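Local coordinates for protein glutathione S-transferase delta (Bombyx mori, PDB 3VK9) that probably catalyses the transfer of glutathione onto electrophilic substrates, working as a homodimer of the delta class of glutathione transferases, at residues 103-108 and 133-138. Residues are numbered along the deposited sequence; the frame is centred on the assembly and turned at random.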
# COMPACT_ATOMS: atom_id res chain seq x y z
N ILE A 103 -4.19 -2.87 -0.62
CA ILE A 103 -4.40 -1.42 -0.59
C ILE A 103 -4.42 -0.76 -1.99
O ILE A 103 -5.29 0.05 -2.28
CB ILE A 103 -3.38 -0.70 0.32
CG1 ILE A 103 -3.78 0.78 0.49
CG2 ILE A 103 -1.96 -0.84 -0.24
CD1 ILE A 103 -2.98 1.54 1.57
N GLY A 104 -3.47 -1.12 -2.84
CA GLY A 104 -3.27 -0.42 -4.10
C GLY A 104 -4.13 -0.90 -5.25
O GLY A 104 -4.35 -0.19 -6.23
N THR A 105 -4.63 -2.12 -5.13
CA THR A 105 -5.39 -2.70 -6.22
C THR A 105 -6.81 -3.09 -5.83
O THR A 105 -7.77 -2.47 -6.28
CB THR A 105 -4.67 -3.92 -6.84
OG1 THR A 105 -3.38 -3.50 -7.34
CG2 THR A 105 -5.49 -4.52 -8.00
N LEU A 106 -6.96 -4.10 -4.97
CA LEU A 106 -8.29 -4.62 -4.68
C LEU A 106 -9.16 -3.59 -3.98
O LEU A 106 -10.23 -3.22 -4.47
CB LEU A 106 -8.23 -5.93 -3.88
CG LEU A 106 -9.54 -6.73 -3.93
CD1 LEU A 106 -9.26 -8.20 -4.17
CD2 LEU A 106 -10.40 -6.52 -2.68
N TYR A 107 -8.70 -3.10 -2.83
CA TYR A 107 -9.54 -2.19 -2.09
C TYR A 107 -9.64 -0.82 -2.78
O TYR A 107 -10.68 -0.17 -2.77
CB TYR A 107 -9.11 -2.06 -0.62
CG TYR A 107 -10.10 -1.25 0.16
CD1 TYR A 107 -11.27 -1.82 0.63
CD2 TYR A 107 -9.91 0.10 0.38
CE1 TYR A 107 -12.21 -1.07 1.32
CE2 TYR A 107 -10.85 0.86 1.07
CZ TYR A 107 -12.00 0.26 1.54
OH TYR A 107 -12.93 1.00 2.23
N GLN A 108 -8.56 -0.41 -3.44
CA GLN A 108 -8.59 0.84 -4.18
C GLN A 108 -9.65 0.79 -5.27
O GLN A 108 -10.42 1.72 -5.44
CB GLN A 108 -7.22 1.14 -4.79
CG GLN A 108 -7.15 2.47 -5.50
CD GLN A 108 -7.38 3.63 -4.54
OE1 GLN A 108 -6.62 3.83 -3.59
NE2 GLN A 108 -8.45 4.39 -4.79
N GLN A 133 -13.62 -6.57 -11.02
CA GLN A 133 -13.64 -7.96 -11.48
C GLN A 133 -12.20 -8.43 -11.73
O GLN A 133 -11.83 -9.55 -11.35
CB GLN A 133 -14.49 -8.13 -12.76
CG GLN A 133 -15.95 -7.64 -12.63
CD GLN A 133 -16.77 -8.46 -11.63
OE1 GLN A 133 -16.41 -9.58 -11.27
NE2 GLN A 133 -17.90 -7.90 -11.18
N GLU A 134 -11.39 -7.59 -12.36
CA GLU A 134 -10.01 -7.97 -12.67
C GLU A 134 -9.18 -8.14 -11.39
O GLU A 134 -8.28 -8.97 -11.32
CB GLU A 134 -9.34 -6.93 -13.58
CG GLU A 134 -10.02 -6.73 -14.92
CD GLU A 134 -9.47 -5.52 -15.68
OE1 GLU A 134 -8.63 -4.78 -15.12
OE2 GLU A 134 -9.90 -5.31 -16.84
N ALA A 135 -9.46 -7.33 -10.37
CA ALA A 135 -8.75 -7.51 -9.11
C ALA A 135 -9.11 -8.88 -8.50
O ALA A 135 -8.26 -9.60 -7.99
CB ALA A 135 -9.07 -6.39 -8.17
N LEU A 136 -10.39 -9.23 -8.59
CA LEU A 136 -10.86 -10.51 -8.07
C LEU A 136 -10.31 -11.69 -8.87
O LEU A 136 -10.05 -12.74 -8.30
CB LEU A 136 -12.39 -10.54 -8.07
CG LEU A 136 -13.10 -9.74 -6.96
CD1 LEU A 136 -14.61 -9.58 -7.26
CD2 LEU A 136 -12.89 -10.40 -5.61
N GLN A 137 -10.17 -11.51 -10.17
CA GLN A 137 -9.57 -12.54 -11.02
C GLN A 137 -8.11 -12.78 -10.62
O GLN A 137 -7.67 -13.92 -10.56
CB GLN A 137 -9.67 -12.14 -12.50
CG GLN A 137 -11.08 -12.27 -13.05
CD GLN A 137 -11.36 -11.34 -14.22
OE1 GLN A 137 -10.44 -10.91 -14.93
NE2 GLN A 137 -12.64 -11.02 -14.43
N LEU A 138 -7.39 -11.71 -10.34
CA LEU A 138 -6.02 -11.82 -9.81
C LEU A 138 -6.00 -12.57 -8.48
O LEU A 138 -5.15 -13.44 -8.25
CB LEU A 138 -5.39 -10.44 -9.66
CG LEU A 138 -5.04 -9.73 -10.99
CD1 LEU A 138 -4.65 -8.27 -10.74
CD2 LEU A 138 -3.91 -10.47 -11.71
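Leu106 and Ala135 mark the nearest backbone approach of two helical segments whose axes come within 9.0 Å at 119° to each other, with CA atoms of the pair 5.3 Å apart. A wider pi-type turn at 103-106 lies in the first helix, just where it meets the second. Ala135 suits this spot because a lone methyl lets the helices come close: its CB sits 4.0 Å from the main-chain CA of Leu106, slightly nearer than to Leu106 CG at 4.3 Å. Thr105 adds its methyl to the same alanine. With CG2 anti to the backbone N, the methyl reaches to 4.0 Å from Ala135 CB, and OG1, lying beside the backbone N, is hydrogen-bonded to NE2 of Gln51 of the second subunit; a beta-branched residue bearing both groups can thus serve a helix-helix contact and the dimer interface together. Both segments belong to the all-helical C-terminal domain of the glutathione transferase fold, on helices 89-119 and 126-142, which follow one another in the chain. Leu106 has the longer reach, but it is modelled in two conformations; in one of them its CD1 packs loosely on Leu136 CD2 at 4.5 Å, a contact that is therefore less certain. The same leucine touches Ser164 and Val165 of helix 156-167, whereas Leu136 also touches Ile173 in a loop.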